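Local coordinates for DUF3501 family protein (Burkholderia pseudomallei K96243, PDB 3FJV) that is of unknown function, a DUF3501 family member that combines an antiparallel beta sheet with several helices and assembles as two copies, at residues His40-Phe45 with Gln92-Asn97. Residues are numbered along the deposited sequence; the frame is centred on the assembly and turned at random.
Sequences HLRLLF and QIEYEN
The carbonyl oxygen of H40 is gripped by two donors of segment 92-97. E94 N bonds it in the carbonyl plane, with H40 O to E94 N at 2.9 Å and a nearly straight N-H...O. The CA-H of I93 adds a weaker contact, at 3.3 Å from I93 CA to H40 O. Q92 O is held the same way, by R42 N and the CA-H of L41. With Q92 N donating to R42 O, R42 and Q92 form an antiparallel hydrogen-bonded pair, and L41 with I93 is the next, non-hydrogen-bonded one.

Where the strands end, the H40 side chain continues the pairing. H40 ND1 donates to E94 O at 3.2 Å, the oxygen lying in the ring plane at the edge, which fixes the imidazole's rotation. In this orientation the ring lies flat over Y95 in an offset stack, centroids 4.1 Å apart and planes 4° apart, with H40 ND1 above the rim of the phenol ring.

On the sheet face carrying R42 and Q92, the arginine, bent at chi2 (-64°), meets E94 OE1 with its CG; R42 NE stays 4.2 Å from E94 OE1, too far and too far out of plane for a salt bridge. R42 NH1 donates to L41 O of its own segment from above that carbonyl's plane, and the guanidinium also makes weak bonds to G38 O and N39 O.

On the other face L41 CD1 touches I93 CG1, and both side chains pack on I111. The pair joins strand 41-45, itself bonded to strand 34-37, to strand 86-93, whose far neighbour is strand 144-150, while Y95 lies against helix 98-107.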
ATOM      1  N   HIS A  40     -17.076   1.857  -0.373  1.00 21.58           N
ATOM      2  CA  HIS A  40     -15.680   1.448  -0.494  1.00 19.96           C
ATOM      3  C   HIS A  40     -14.649   2.295   0.279  1.00 21.78           C
ATOM      4  O   HIS A  40     -13.465   1.933   0.278  1.00 22.86           O
ATOM      5  CB  HIS A  40     -15.300   1.430  -1.962  1.00 23.62           C
ATOM      6  CG  HIS A  40     -16.178   0.543  -2.775  1.00 31.40           C
ATOM      7  ND1 HIS A  40     -15.989  -0.819  -2.847  1.00 28.86           N
ATOM      8  CD2 HIS A  40     -17.295   0.813  -3.488  1.00 36.31           C
ATOM      9  CE1 HIS A  40     -16.946  -1.350  -3.588  1.00 23.75           C
ATOM     10  NE2 HIS A  40     -17.740  -0.378  -4.000  1.00 35.12           N
ATOM     11  N   LEU A  41     -15.078   3.389   0.913  1.00 22.51           N
ATOM     12  CA  LEU A  41     -14.201   4.212   1.756  1.00 20.62           C
ATOM     13  C   LEU A  41     -14.590   4.108   3.234  1.00 22.23           C
ATOM     14  O   LEU A  41     -15.777   4.234   3.596  1.00 18.78           O
ATOM     15  CB  LEU A  41     -14.240   5.679   1.361  1.00 21.00           C
ATOM     16  CG  LEU A  41     -13.130   6.086   0.372  1.00 21.91           C
ATOM     17  CD1 LEU A  41     -13.138   5.182  -0.838  1.00 33.05           C
ATOM     18  CD2 LEU A  41     -13.376   7.532  -0.011  1.00 24.00           C
ATOM     19  N   ARG A  42     -13.577   3.962   4.082  1.00 16.98           N
ATOM     20  CA  ARG A  42     -13.768   3.902   5.543  1.00 20.90           C
ATOM     21  C   ARG A  42     -12.798   4.877   6.221  1.00 17.84           C
ATOM     22  O   ARG A  42     -11.634   4.895   5.862  1.00 19.00           O
ATOM     23  CB  ARG A  42     -13.473   2.475   6.019  1.00 18.95           C
ATOM     24  CG  ARG A  42     -14.348   1.389   5.418  1.00 37.54           C
ATOM     25  CD  ARG A  42     -15.813   1.559   5.805  1.00 49.24           C
ATOM     26  NE  ARG A  42     -16.705   0.579   5.168  1.00 54.06           N
ATOM     27  CZ  ARG A  42     -17.431   0.777   4.059  1.00 55.06           C
ATOM     28  NH1 ARG A  42     -17.413   1.934   3.391  1.00 49.29           N
ATOM     29  NH2 ARG A  42     -18.201  -0.206   3.610  1.00 60.17           N
ATOM     30  N   LEU A  43     -13.269   5.710   7.145  1.00 17.69           N
ATOM     31  CA  LEU A  43     -12.394   6.612   7.900  1.00 19.35           C
ATOM     32  C   LEU A  43     -12.436   6.202   9.372  1.00 18.84           C
ATOM     33  O   LEU A  43     -13.497   5.955   9.917  1.00 21.02           O
ATOM     34  CB  LEU A  43     -12.882   8.085   7.875  1.00 20.15           C
ATOM     35  CG  LEU A  43     -12.572   9.081   6.769  1.00 27.57           C
ATOM     36  CD1 LEU A  43     -13.173  10.402   7.161  1.00 27.65           C
ATOM     37  CD2 LEU A  43     -11.084   9.228   6.556  1.00 30.78           C
ATOM     38  N   LEU A  44     -11.267   6.145  10.001  1.00 16.26           N
ATOM     39  CA  LEU A  44     -11.161   5.985  11.437  1.00 17.13           C
ATOM     40  C   LEU A  44     -10.534   7.227  11.976  1.00 17.00           C
ATOM     41  O   LEU A  44      -9.364   7.523  11.673  1.00 17.30           O
ATOM     42  CB  LEU A  44     -10.354   4.759  11.841  1.00 18.82           C
ATOM     43  CG  LEU A  44     -10.306   4.491  13.374  1.00 16.68           C
ATOM     44  CD1 LEU A  44     -11.646   3.968  13.866  1.00 18.89           C
ATOM     45  CD2 LEU A  44      -9.158   3.498  13.646  1.00 15.33           C
ATOM     46  N   PHE A  45     -11.304   7.965  12.784  1.00 13.86           N
ATOM     47  CA  PHE A  45     -10.760   9.120  13.482  1.00 14.59           C
ATOM     48  C   PHE A  45      -9.893   8.651  14.637  1.00 14.40           C
ATOM     49  O   PHE A  45     -10.341   7.885  15.500  1.00 14.92           O
ATOM     50  CB  PHE A  45     -11.870  10.058  13.922  1.00 15.44           C
ATOM     51  CG  PHE A  45     -12.454  10.794  12.790  1.00 13.02           C
ATOM     52  CD1 PHE A  45     -11.866  11.987  12.371  1.00 10.85           C
ATOM     53  CD2 PHE A  45     -13.525  10.258  12.055  1.00 17.64           C
ATOM     54  CE1 PHE A  45     -12.382  12.708  11.289  1.00 16.80           C
ATOM     55  CE2 PHE A  45     -14.058  10.933  10.968  1.00 16.36           C
ATOM     56  CZ  PHE A  45     -13.459  12.178  10.543  1.00 21.06           C
ATOM     57  N   GLN A  92      -9.209   4.216   4.504  1.00 16.35           N
ATOM     58  CA  GLN A  92      -8.946   2.940   3.839  1.00 18.02           C
ATOM     59  C   GLN A  92      -9.908   2.791   2.690  1.00 20.67           C
ATOM     60  O   GLN A  92     -11.081   3.098   2.816  1.00 20.23           O
ATOM     61  CB  GLN A  92      -9.061   1.761   4.799  1.00 19.34           C
ATOM     62  CG  GLN A  92      -7.937   1.769   5.853  1.00 22.93           C
ATOM     63  CD  GLN A  92      -7.727   0.417   6.506  1.00 26.58           C
ATOM     64  OE1 GLN A  92      -7.364  -0.565   5.820  1.00 28.04           O
ATOM     65  NE2 GLN A  92      -7.911   0.354   7.828  1.00 25.13           N
ATOM     66  N   ILE A  93      -9.378   2.349   1.559  1.00 20.28           N
ATOM     67  CA  ILE A  93     -10.137   2.087   0.340  1.00 22.04           C
ATOM     68  C   ILE A  93     -10.162   0.572   0.244  1.00 25.72           C
ATOM     69  O   ILE A  93      -9.090  -0.046   0.223  1.00 25.68           O
ATOM     70  CB  ILE A  93      -9.399   2.693  -0.880  1.00 20.20           C
ATOM     71  CG1 ILE A  93      -9.241   4.202  -0.703  1.00 22.61           C
ATOM     72  CG2 ILE A  93     -10.165   2.432  -2.203  1.00 20.60           C
ATOM     73  CD1 ILE A  93      -8.133   4.801  -1.600  1.00 27.14           C
ATOM     74  N   GLU A  94     -11.354  -0.021   0.215  1.00 29.16           N
ATOM     75  CA  GLU A  94     -11.494  -1.468   0.236  1.00 34.52           C
ATOM     76  C   GLU A  94     -12.295  -2.000  -0.951  1.00 34.90           C
ATOM     77  O   GLU A  94     -13.439  -1.599  -1.158  1.00 31.50           O
ATOM     78  CB  GLU A  94     -12.155  -1.872   1.551  1.00 37.78           C
ATOM     79  CG  GLU A  94     -11.257  -1.528   2.766  1.00 47.70           C
ATOM     80  CD  GLU A  94     -11.984  -1.561   4.107  1.00 56.85           C
ATOM     81  OE1 GLU A  94     -13.246  -1.615   4.139  1.00 63.57           O
ATOM     82  OE2 GLU A  94     -11.274  -1.528   5.135  1.00 54.89           O
ATOM     83  N   TYR A  95     -11.690  -2.905  -1.725  1.00 39.31           N
ATOM     84  CA  TYR A  95     -12.384  -3.544  -2.852  1.00 41.67           C
ATOM     85  C   TYR A  95     -12.283  -5.067  -2.766  1.00 46.87           C
ATOM     86  O   TYR A  95     -11.346  -5.603  -2.175  1.00 48.40           O
ATOM     87  CB  TYR A  95     -11.865  -3.004  -4.203  1.00 41.49           C
ATOM     88  CG  TYR A  95     -12.496  -1.669  -4.560  1.00 37.82           C
ATOM     89  CD1 TYR A  95     -11.989  -0.506  -4.029  1.00 29.66           C
ATOM     90  CD2 TYR A  95     -13.615  -1.579  -5.398  1.00 38.91           C
ATOM     91  CE1 TYR A  95     -12.523   0.711  -4.331  1.00 30.76           C
ATOM     92  CE2 TYR A  95     -14.181  -0.345  -5.692  1.00 35.27           C
ATOM     93  CZ  TYR A  95     -13.616   0.795  -5.134  1.00 29.36           C
ATOM     94  OH  TYR A  95     -14.114   2.043  -5.330  1.00 24.42           O
ATOM     95  N   GLU A  96     -13.257  -5.758  -3.362  1.00 51.14           N
ATOM     96  CA  GLU A  96     -13.403  -7.212  -3.173  1.00 53.00           C
ATOM     97  C   GLU A  96     -12.263  -8.057  -3.729  1.00 52.23           C
ATOM     98  O   GLU A  96     -12.015  -9.142  -3.213  1.00 55.78           O
ATOM     99  CB  GLU A  96     -14.730  -7.713  -3.743  1.00 53.29           C
ATOM    100  CG  GLU A  96     -15.949  -7.038  -3.113  1.00 58.82           C
ATOM    101  CD  GLU A  96     -17.104  -7.996  -2.890  1.00 69.45           C
ATOM    102  OE1 GLU A  96     -17.472  -8.745  -3.831  1.00 72.45           O
ATOM    103  OE2 GLU A  96     -17.639  -7.997  -1.760  1.00 75.32           O
ATOM    104  N   ASN A  97     -11.565  -7.598  -4.761  1.00 49.27           N
ATOM    105  CA  ASN A  97     -10.487  -8.416  -5.301  1.00 48.48           C
ATOM    106  C   ASN A  97      -9.360  -7.620  -5.921  1.00 46.97           C
ATOM    107  O   ASN A  97      -9.511  -6.421  -6.172  1.00 47.03           O
ATOM    108  CB  ASN A  97     -11.054  -9.434  -6.300  1.00 48.53           C
ATOM    109  CG  ASN A  97     -11.814  -8.783  -7.427  1.00 49.04           C
ATOM    110  OD1 ASN A  97     -11.263  -7.990  -8.188  1.00 47.31           O
ATOM    111  ND2 ASN A  97     -13.080  -9.129  -7.557  1.00 48.25           N
TER